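Local coordinates for protein pelota homolog (Archaeoglobus fulgidus, PDB 3OBY) that may recognise stalled ribosomes and cleave their mRNA through its Sm-fold N-terminal domain, helping to release non-functional ribosomes and degrade damaged messages, at residues E130-T135 with E181-K186; E20-L25 with V315-T320; R29-K34 with L105-K110; Y187-G192 with V216-S221. All blocks are in the same frame, centred on the assembly; numbering follows the deposited sequence.

Contact 1 (E130-T135 with E181-K186); sequences EIVMLT and ESFDFK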
# COMPACT_ATOMS: atom_id res chain seq x y z
N GLU A 130 5.02 8.79 10.00
CA GLU A 130 6.25 9.52 10.26
C GLU A 130 7.33 8.49 10.53
O GLU A 130 7.27 7.75 11.52
CB GLU A 130 6.08 10.45 11.47
CG GLU A 130 7.30 11.33 11.75
CD GLU A 130 7.31 12.61 10.94
OE1 GLU A 130 7.10 12.57 9.71
OE2 GLU A 130 7.54 13.68 11.55
N ILE A 131 8.33 8.44 9.64
CA ILE A 131 9.43 7.49 9.77
C ILE A 131 10.76 8.12 10.17
O ILE A 131 11.19 9.12 9.61
CB ILE A 131 9.66 6.74 8.43
CG1 ILE A 131 8.37 6.09 7.93
CG2 ILE A 131 10.72 5.68 8.62
CD1 ILE A 131 7.74 5.17 8.94
N VAL A 132 11.43 7.52 11.15
CA VAL A 132 12.73 8.00 11.60
C VAL A 132 13.80 6.94 11.37
O VAL A 132 13.62 5.77 11.70
CB VAL A 132 12.73 8.39 13.10
CG1 VAL A 132 14.16 8.64 13.57
CG2 VAL A 132 11.89 9.64 13.31
N MET A 133 14.92 7.36 10.80
CA MET A 133 16.02 6.45 10.54
C MET A 133 17.17 6.77 11.47
O MET A 133 17.54 7.94 11.65
CB MET A 133 16.46 6.57 9.09
CG MET A 133 15.57 5.84 8.11
SD MET A 133 16.10 6.13 6.43
CE MET A 133 14.50 6.45 5.60
N LEU A 134 17.75 5.73 12.06
CA LEU A 134 18.87 5.88 12.98
C LEU A 134 20.02 4.96 12.64
O LEU A 134 19.88 3.73 12.70
CB LEU A 134 18.42 5.58 14.41
CG LEU A 134 19.58 5.44 15.41
CD1 LEU A 134 20.03 6.83 15.82
CD2 LEU A 134 19.14 4.66 16.63
N THR A 135 21.15 5.54 12.27
CA THR A 135 22.33 4.75 11.96
C THR A 135 23.18 4.84 13.21
O THR A 135 23.39 5.94 13.74
CB THR A 135 23.10 5.33 10.77
OG1 THR A 135 23.29 6.74 10.96
CG2 THR A 135 22.33 5.09 9.48
N GLU A 181 12.84 9.67 21.48
CA GLU A 181 11.55 9.74 22.17
C GLU A 181 10.92 11.14 22.15
O GLU A 181 9.70 11.28 22.17
CB GLU A 181 11.70 9.24 23.61
CG GLU A 181 10.41 8.71 24.24
CD GLU A 181 9.64 9.77 25.00
OE1 GLU A 181 10.13 10.22 26.07
OE2 GLU A 181 8.55 10.16 24.54
N SER A 182 11.76 12.17 22.11
CA SER A 182 11.25 13.53 22.10
C SER A 182 10.93 14.07 20.70
O SER A 182 10.21 15.06 20.57
CB SER A 182 12.23 14.47 22.81
OG SER A 182 13.47 14.53 22.13
N PHE A 183 11.46 13.43 19.66
CA PHE A 183 11.20 13.89 18.29
C PHE A 183 9.77 13.58 17.82
O PHE A 183 9.17 14.35 17.07
CB PHE A 183 12.20 13.29 17.30
CG PHE A 183 11.97 13.73 15.87
CD1 PHE A 183 12.09 15.06 15.52
CD2 PHE A 183 11.58 12.81 14.89
CE1 PHE A 183 11.83 15.49 14.21
CE2 PHE A 183 11.32 13.22 13.58
CZ PHE A 183 11.44 14.56 13.24
N ASP A 184 9.23 12.44 18.25
CA ASP A 184 7.86 12.05 17.91
C ASP A 184 7.71 11.50 16.49
O ASP A 184 7.68 12.24 15.51
CB ASP A 184 6.92 13.23 18.14
CG ASP A 184 5.45 12.82 18.18
OD1 ASP A 184 4.63 13.63 18.64
OD2 ASP A 184 5.12 11.69 17.75
N PHE A 185 7.59 10.18 16.40
CA PHE A 185 7.42 9.47 15.14
C PHE A 185 6.72 8.16 15.47
O PHE A 185 6.42 7.89 16.63
CB PHE A 185 8.78 9.17 14.53
CG PHE A 185 9.66 8.35 15.42
CD1 PHE A 185 10.35 8.95 16.46
CD2 PHE A 185 9.73 6.97 15.26
CE1 PHE A 185 11.12 8.18 17.32
CE2 PHE A 185 10.49 6.20 16.12
CZ PHE A 185 11.18 6.80 17.16
N LYS A 186 6.47 7.33 14.46
CA LYS A 186 5.83 6.05 14.74
C LYS A 186 6.70 4.85 14.43
O LYS A 186 6.68 3.88 15.17
CB LYS A 186 4.48 5.95 14.01
CG LYS A 186 4.44 6.58 12.65
CD LYS A 186 2.99 6.90 12.29
CE LYS A 186 2.54 8.24 12.87
NZ LYS A 186 3.17 9.38 12.15
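Val132 reaches from its strand into the angle between two phenylalanine rings and meets each in a different way. Its CB lies over one face of Phe185, 4.0 Å from the ring centroid and 18° off the ring normal, offset toward the rim: a CH-pi contact. Val132 CG2, anti to its own carbonyl carbon, sits 3.3 Å from Phe185 CG and also touches the edge of the Phe183 ring, near the ring plane, at 3.6 Å from Phe183 CD2. One ring therefore offers its face and the other its rim to a single valine. Phe185 is set up for this by a chi1 of 58°, which places CG in the crowded position between the backbone N and the carbonyl carbon.

Glu130 crosses Phe185 at about a right angle, its CG 3.8 Å from Phe185 CB, while its carboxylate oxygen OE1 forms a salt bridge with Arg147. The backbones are tied by a nearly straight hydrogen bond (170°) from Lys186 N to Glu130 O, 3.1 Å long and in the carbonyl plane.

Asp184, the first residue after helix 172-183, has a positive phi and turns the chain toward strand 187-191, which pairs in parallel with strand 131-137. Leu180 of that helix packs on Val132 and Phe185, and Phe183 also touches Val145 of strand 140-147, so the contact fastens the helix's C-terminal end to the start of strand 131-137.

Contact 2 (E20-L25 with V315-T320); sequences ETLDDL and VVIMST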
# COMPACT_ATOMS: atom_id res chain seq x y z
N GLU A 20 0.36 0.07 -5.18
CA GLU A 20 0.96 -0.62 -4.04
C GLU A 20 0.03 -1.64 -3.39
O GLU A 20 0.42 -2.38 -2.49
CB GLU A 20 1.38 0.42 -2.98
CG GLU A 20 2.29 1.53 -3.50
CD GLU A 20 2.47 2.66 -2.49
OE1 GLU A 20 1.53 3.45 -2.30
OE2 GLU A 20 3.56 2.76 -1.89
N THR A 21 -1.22 -1.67 -3.84
CA THR A 21 -2.20 -2.58 -3.29
C THR A 21 -3.13 -3.12 -4.37
O THR A 21 -3.20 -2.56 -5.47
CB THR A 21 -3.06 -1.88 -2.22
OG1 THR A 21 -3.85 -0.85 -2.84
CG2 THR A 21 -2.19 -1.27 -1.17
N LEU A 22 -3.84 -4.19 -4.04
CA LEU A 22 -4.77 -4.77 -4.99
C LEU A 22 -5.88 -3.75 -5.27
O LEU A 22 -6.48 -3.76 -6.35
CB LEU A 22 -5.33 -6.08 -4.45
CG LEU A 22 -4.25 -7.15 -4.21
CD1 LEU A 22 -4.90 -8.45 -3.77
CD2 LEU A 22 -3.44 -7.38 -5.48
N ASP A 23 -6.14 -2.86 -4.31
CA ASP A 23 -7.14 -1.80 -4.47
C ASP A 23 -6.68 -0.93 -5.65
O ASP A 23 -7.44 -0.64 -6.58
CB ASP A 23 -7.19 -0.89 -3.23
CG ASP A 23 -7.75 -1.58 -2.00
OD1 ASP A 23 -7.93 -2.81 -2.02
OD2 ASP A 23 -8.01 -0.88 -0.99
N ASP A 24 -5.42 -0.52 -5.57
CA ASP A 24 -4.81 0.32 -6.59
C ASP A 24 -4.89 -0.36 -7.94
O ASP A 24 -5.38 0.22 -8.92
CB ASP A 24 -3.33 0.58 -6.25
CG ASP A 24 -3.14 1.52 -5.06
OD1 ASP A 24 -2.00 1.56 -4.54
OD2 ASP A 24 -4.09 2.23 -4.68
N LEU A 25 -4.41 -1.59 -8.00
CA LEU A 25 -4.42 -2.36 -9.23
C LEU A 25 -5.83 -2.46 -9.81
O LEU A 25 -6.03 -2.34 -11.02
CB LEU A 25 -3.86 -3.76 -8.98
CG LEU A 25 -3.34 -4.47 -10.23
CD1 LEU A 25 -2.24 -3.64 -10.84
CD2 LEU A 25 -2.83 -5.86 -9.86
N VAL A 315 -14.12 0.19 -1.01
CA VAL A 315 -13.81 -1.20 -1.32
C VAL A 315 -12.44 -1.53 -0.74
O VAL A 315 -11.52 -0.72 -0.81
CB VAL A 315 -13.76 -1.45 -2.85
CG1 VAL A 315 -13.48 -2.93 -3.12
CG2 VAL A 315 -15.08 -1.01 -3.50
N VAL A 316 -12.31 -2.72 -0.17
CA VAL A 316 -11.04 -3.16 0.41
C VAL A 316 -10.76 -4.58 -0.09
O VAL A 316 -11.42 -5.53 0.31
CB VAL A 316 -11.09 -3.16 1.95
CG1 VAL A 316 -9.85 -3.82 2.52
CG2 VAL A 316 -11.20 -1.72 2.48
N ILE A 317 -9.78 -4.70 -0.99
CA ILE A 317 -9.43 -6.01 -1.53
C ILE A 317 -8.22 -6.56 -0.80
O ILE A 317 -7.12 -6.01 -0.90
CB ILE A 317 -9.10 -5.94 -3.04
CG1 ILE A 317 -10.23 -5.26 -3.81
CG2 ILE A 317 -8.90 -7.35 -3.59
CD1 ILE A 317 -9.93 -5.03 -5.26
N MET A 318 -8.43 -7.65 -0.07
CA MET A 318 -7.37 -8.29 0.69
C MET A 318 -6.84 -9.51 -0.05
O MET A 318 -7.59 -10.26 -0.65
CB MET A 318 -7.88 -8.71 2.07
CG MET A 318 -8.72 -7.66 2.79
SD MET A 318 -9.22 -8.25 4.41
CE MET A 318 -10.02 -6.83 5.07
N SER A 319 -5.53 -9.69 0.00
CA SER A 319 -4.89 -10.81 -0.65
C SER A 319 -4.84 -12.03 0.26
O SER A 319 -4.32 -11.96 1.37
CB SER A 319 -3.46 -10.45 -1.04
OG SER A 319 -2.73 -11.62 -1.37
N THR A 320 -5.36 -13.15 -0.22
CA THR A 320 -5.34 -14.37 0.57
C THR A 320 -3.91 -14.85 0.84
O THR A 320 -3.72 -15.90 1.47
CB THR A 320 -6.11 -15.49 -0.13
OG1 THR A 320 -5.61 -15.65 -1.46
CG2 THR A 320 -7.59 -15.13 -0.20
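Leu22, in the first turn of helix 22-31, extends over strand 314-318. Its CB stands 3.9 Å from Ile317 CG2, with Ile317 O almost as near. A chi1 of -61° puts CG anti to the carbonyl carbon, and an anti chi2 (-176°) carries CD1 past the end of the strand to Ser319, where it rests 3.7 Å from Ser319 CB. Beyond the two segments the side chain also touches Asn77 and Val101. Ile317 answers with its other branch: its CD1 lies 3.8 Å from Leu22 O, so it packs on helix backbone as well as on side chain.

Beside this apolar patch, Asp23 makes the polar link. Its OD1 accepts from Ile317 N at 2.8 Å, with an N-H...O angle of 161°, through the syn lone pair. Val316 and Met318 pair with strand 282-288, whereas Ile317 N belongs to the edge of strand 314-318, one of the two outermost strands of its sheet within the chain, and the carboxylate takes up that edge donor.

The helix start is fixed by a capping box: Asp24 N donates to Thr21 OG1 at 3.2 Å, and Thr21 N returns a weak bond to Asp24 OD1, which Glu20 N also grips.

Helix 22-31 lies in eRF1 domain 1 and the strand in eRF1 domain 3, so this is an inter-domain junction. With Arg245 in a salt bridge to Asp23 OD2, a backbone N-H on OD1 and a helix N-terminus close by, the carboxylate is probably held ionised, and the junction combines a charged clasp with a small apolar patch.

Contact 3 (R29-K34 with L105-K110); sequences RFIIEK and LSIIKK
The dense half of this contact is aliphatic. Ile32 CG1 lies against Ile107 CD1 at 3.4 Å, the two side chains crossing obliquely. At the tip of the side chain, Ile32 CD1 meets Leu105 CD1 end to end at 4.0 Å. Ile31 adds a looser touch, its CG2 4.3 Å from Ile107 CD1. Val38, Val67 and Val70 of neighbouring strands extend this core, in which helix 22-31 packs on a face of the antiparallel sheet of the Sm-fold N-terminal domain.

Toward the more open side, where Glu33 is partly exposed, the chemistry turns polar. Lys109, where the chain turns a corner, starts from the crowded chi1 position (61°) and bends at chi3 to bring NZ to the C-terminal end of helix 22-31. There NZ donates to Ile31 O at 2.7 Å, nearly along the C=O axis. NZ also forms a salt bridge with Glu33 OE1, 2.6 Å away, which accepts through its anti lone pair, the two side chains crossing at about a right angle.

Asp36 is a further anionic partner of NZ, while Glu33 OE1 also serves Lys112 and Gln115. With a helix-terminal carbonyl and two carboxylates around it, the largely buried ammonium is probably kept protonated, its charge balanced locally.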
# COMPACT_ATOMS: atom_id res chain seq x y z
N ARG A 29 -7.22 -0.54 -13.49
CA ARG A 29 -7.87 -1.32 -14.54
C ARG A 29 -9.05 -0.58 -15.16
O ARG A 29 -9.36 -0.76 -16.33
CB ARG A 29 -8.34 -2.67 -13.97
CG ARG A 29 -9.03 -3.59 -14.97
CD ARG A 29 -10.48 -3.22 -15.17
NE ARG A 29 -11.13 -4.04 -16.20
CZ ARG A 29 -11.27 -3.70 -17.48
NH1 ARG A 29 -10.81 -2.54 -17.93
NH2 ARG A 29 -11.91 -4.52 -18.31
N PHE A 30 -9.71 0.27 -14.38
CA PHE A 30 -10.84 1.02 -14.90
C PHE A 30 -10.43 2.45 -15.24
O PHE A 30 -11.15 3.17 -15.93
CB PHE A 30 -12.00 0.98 -13.91
CG PHE A 30 -12.60 -0.39 -13.75
CD1 PHE A 30 -13.34 -0.95 -14.79
CD2 PHE A 30 -12.34 -1.15 -12.61
CE1 PHE A 30 -13.82 -2.27 -14.69
CE2 PHE A 30 -12.81 -2.47 -12.50
CZ PHE A 30 -13.55 -3.02 -13.55
N ILE A 31 -9.25 2.85 -14.77
CA ILE A 31 -8.72 4.18 -15.07
C ILE A 31 -8.12 4.12 -16.48
O ILE A 31 -8.42 4.96 -17.33
CB ILE A 31 -7.61 4.59 -14.06
CG1 ILE A 31 -8.22 4.88 -12.69
CG2 ILE A 31 -6.88 5.81 -14.57
CD1 ILE A 31 -9.34 5.90 -12.71
N ILE A 32 -7.28 3.12 -16.72
CA ILE A 32 -6.67 2.93 -18.04
C ILE A 32 -7.77 2.53 -19.02
O ILE A 32 -8.54 1.60 -18.75
CB ILE A 32 -5.63 1.82 -18.02
CG1 ILE A 32 -4.49 2.19 -17.09
CG2 ILE A 32 -5.13 1.55 -19.42
CD1 ILE A 32 -3.61 1.02 -16.73
N GLU A 33 -7.85 3.21 -20.15
CA GLU A 33 -8.88 2.92 -21.13
C GLU A 33 -8.37 2.65 -22.53
O GLU A 33 -7.25 3.03 -22.89
CB GLU A 33 -9.86 4.09 -21.16
CG GLU A 33 -10.56 4.35 -19.84
CD GLU A 33 -11.43 5.59 -19.87
OE1 GLU A 33 -10.90 6.70 -19.63
OE2 GLU A 33 -12.64 5.46 -20.14
N LYS A 34 -9.19 1.98 -23.33
CA LYS A 34 -8.82 1.70 -24.71
C LYS A 34 -8.72 3.05 -25.37
O LYS A 34 -9.69 3.81 -25.36
CB LYS A 34 -9.90 0.86 -25.40
CG LYS A 34 -9.91 -0.61 -24.97
CD LYS A 34 -11.09 -1.37 -25.57
CE LYS A 34 -12.42 -0.81 -25.09
NZ LYS A 34 -13.59 -1.56 -25.62
N LEU A 105 4.38 2.52 -13.99
CA LEU A 105 3.78 2.66 -15.30
C LEU A 105 3.34 4.11 -15.48
O LEU A 105 3.08 4.81 -14.50
CB LEU A 105 2.58 1.73 -15.47
CG LEU A 105 1.31 2.08 -14.69
CD1 LEU A 105 0.10 1.65 -15.50
CD2 LEU A 105 1.35 1.40 -13.33
N SER A 106 3.27 4.54 -16.74
CA SER A 106 2.86 5.88 -17.09
C SER A 106 1.62 5.82 -17.97
O SER A 106 1.58 5.08 -18.96
CB SER A 106 3.97 6.60 -17.85
OG SER A 106 5.07 6.90 -17.01
N ILE A 107 0.61 6.58 -17.58
CA ILE A 107 -0.64 6.65 -18.33
C ILE A 107 -0.67 8.05 -18.93
O ILE A 107 -0.47 9.04 -18.22
CB ILE A 107 -1.86 6.45 -17.39
CG1 ILE A 107 -1.82 5.04 -16.80
CG2 ILE A 107 -3.16 6.65 -18.14
CD1 ILE A 107 -2.86 4.83 -15.71
N ILE A 108 -0.90 8.13 -20.23
CA ILE A 108 -0.96 9.39 -20.94
C ILE A 108 -2.31 9.45 -21.63
O ILE A 108 -2.59 8.62 -22.49
CB ILE A 108 0.16 9.50 -21.98
CG1 ILE A 108 1.51 9.26 -21.30
CG2 ILE A 108 0.13 10.87 -22.64
CD1 ILE A 108 2.69 9.28 -22.25
N LYS A 109 -3.12 10.44 -21.25
CA LYS A 109 -4.46 10.61 -21.81
C LYS A 109 -5.01 11.95 -21.37
O LYS A 109 -4.33 12.77 -20.74
CB LYS A 109 -5.39 9.52 -21.27
CG LYS A 109 -5.53 9.58 -19.74
CD LYS A 109 -6.24 8.38 -19.13
CE LYS A 109 -7.69 8.29 -19.58
NZ LYS A 109 -8.40 7.11 -19.02
N LYS A 110 -6.28 12.17 -21.71
CA LYS A 110 -6.99 13.36 -21.30
C LYS A 110 -7.70 12.79 -20.07
O LYS A 110 -8.43 11.80 -20.18
CB LYS A 110 -8.00 13.79 -22.37
CG LYS A 110 -9.21 12.87 -22.55
CD LYS A 110 -10.08 13.30 -23.73
CE LYS A 110 -11.38 12.50 -23.83
NZ LYS A 110 -12.30 12.76 -22.69

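Contact 4 (Y187-G192 with V216-S221); sequences YLIVAG and VVVDVS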
# COMPACT_ATOMS: atom_id res chain seq x y z
N TYR A 187 7.48 4.92 13.36
CA TYR A 187 8.34 3.79 13.02
C TYR A 187 9.81 4.18 12.98
O TYR A 187 10.17 5.25 12.47
CB TYR A 187 7.95 3.17 11.68
CG TYR A 187 6.61 2.49 11.71
CD1 TYR A 187 6.42 1.31 12.43
CD2 TYR A 187 5.52 3.03 11.04
CE1 TYR A 187 5.17 0.70 12.49
CE2 TYR A 187 4.26 2.43 11.09
CZ TYR A 187 4.10 1.27 11.82
OH TYR A 187 2.85 0.69 11.88
N LEU A 188 10.64 3.30 13.50
CA LEU A 188 12.07 3.52 13.56
C LEU A 188 12.83 2.46 12.76
O LEU A 188 12.56 1.27 12.88
CB LEU A 188 12.54 3.50 15.02
CG LEU A 188 14.05 3.56 15.29
CD1 LEU A 188 14.59 4.92 14.87
CD2 LEU A 188 14.32 3.32 16.77
N ILE A 189 13.75 2.92 11.92
CA ILE A 189 14.59 2.02 11.16
C ILE A 189 15.94 2.18 11.85
O ILE A 189 16.46 3.28 11.96
CB ILE A 189 14.74 2.43 9.68
CG1 ILE A 189 13.42 2.24 8.92
CG2 ILE A 189 15.80 1.58 9.01
CD1 ILE A 189 12.27 3.02 9.48
N VAL A 190 16.48 1.07 12.35
CA VAL A 190 17.77 1.09 13.05
C VAL A 190 18.80 0.32 12.24
O VAL A 190 18.71 -0.90 12.11
CB VAL A 190 17.64 0.44 14.43
CG1 VAL A 190 18.94 0.54 15.19
CG2 VAL A 190 16.52 1.10 15.20
N ALA A 191 19.78 1.04 11.68
CA ALA A 191 20.82 0.41 10.88
C ALA A 191 22.20 0.83 11.37
O ALA A 191 22.32 1.70 12.23
CB ALA A 191 20.65 0.78 9.42
N GLY A 192 23.23 0.20 10.81
CA GLY A 192 24.60 0.51 11.20
C GLY A 192 25.52 -0.70 11.15
O GLY A 192 25.06 -1.83 10.97
N VAL A 216 12.68 -1.53 13.70
CA VAL A 216 13.27 -2.67 13.00
C VAL A 216 14.74 -2.44 12.71
O VAL A 216 15.15 -1.33 12.38
CB VAL A 216 12.55 -2.95 11.67
CG1 VAL A 216 11.06 -3.16 11.91
CG2 VAL A 216 12.78 -1.81 10.69
N VAL A 217 15.53 -3.50 12.83
CA VAL A 217 16.97 -3.43 12.56
C VAL A 217 17.25 -4.00 11.17
O VAL A 217 16.95 -5.15 10.89
CB VAL A 217 17.77 -4.24 13.59
CG1 VAL A 217 19.25 -4.16 13.26
CG2 VAL A 217 17.52 -3.70 14.98
N VAL A 218 17.84 -3.17 10.31
CA VAL A 218 18.17 -3.58 8.95
C VAL A 218 19.64 -3.94 8.82
O VAL A 218 20.47 -3.51 9.62
CB VAL A 218 17.81 -2.46 7.95
CG1 VAL A 218 18.30 -2.80 6.56
CG2 VAL A 218 16.30 -2.26 7.93
N ASP A 219 19.96 -4.74 7.80
CA ASP A 219 21.33 -5.19 7.56
C ASP A 219 22.30 -4.09 7.11
O ASP A 219 23.51 -4.26 7.24
CB ASP A 219 21.33 -6.30 6.52
CG ASP A 219 22.69 -6.97 6.37
OD1 ASP A 219 22.88 -7.73 5.40
OD2 ASP A 219 23.56 -6.74 7.24
N VAL A 220 21.78 -2.98 6.59
CA VAL A 220 22.63 -1.88 6.14
C VAL A 220 23.80 -1.62 7.09
O VAL A 220 23.62 -1.58 8.30
CB VAL A 220 21.81 -0.58 5.99
CG1 VAL A 220 22.73 0.58 5.63
CG2 VAL A 220 20.75 -0.75 4.91
N SER A 221 24.99 -1.43 6.52
CA SER A 221 26.18 -1.19 7.33
C SER A 221 26.61 0.27 7.31
O SER A 221 27.27 0.75 8.24
CB SER A 221 27.33 -2.06 6.83
OG SER A 221 27.04 -3.44 6.99
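Val190 O is gripped twice from the adjacent segment 216-221: by a hydrogen bond from Val218 N at 3.0 Å and by a CA-H...O contact from Val217 CA at 3.1 Å. The Val218 donor lies 34° out of the carbonyl plane. Two straighter bonds precede it, Val216 N to Leu188 O at 2.9 Å and Val190 N to Val216 O at 2.7 Å, both nearly along the C=O axis. Beyond the regular pairing, Gly192 N still reaches Val220 O at 3.1 Å. At the positive phi of Gly192 (146°) a CB would press against the preceding carbonyl.

On the face of Ile189 and Val216, Ile189 CG2 lies side by side with Val218 CG2 at 4.0 Å and, farther along, Ala191 CB abuts Val220 CB; on the other face Val190 CB meets Val217 CG2 at 4.2 Å.

Strands 187-191 and 215-217 are parallel neighbours linked through helix 196-207 and the short helix 209-212, a beta-alpha-beta crossover. Helix 196-207 covers the Val190 and Val217 face through Lys197, while Val236 of helix 236-262 touches Ile189 and Val218. Strand 131-137 flanks strand 187-191 along its other edge; strand 215-217 is outermost on its own side within this chain.

Overall arrangement
Contacts 1 and 4 share one mixed sheet: their centres are about 12 Å apart, and they meet where Leu134 N and Ile189 O, and Ile189 N and Val132 O, probably hydrogen-bond. Contact 4 is buried and rests mainly on backbone pairing, whereas contact 1 lies at the surface and depends on aromatic and aliphatic side chains. Contacts 2 and 3, both buried, use the two ends of helix 22-31, with centres about 18 Å apart. A carboxylate serves at the N-terminal end and an ammonium at the C-terminal end, an arrangement consistent with the helix dipole. Contact 3 stays within one domain, while contact 2, nearest the chain's centre, spans two.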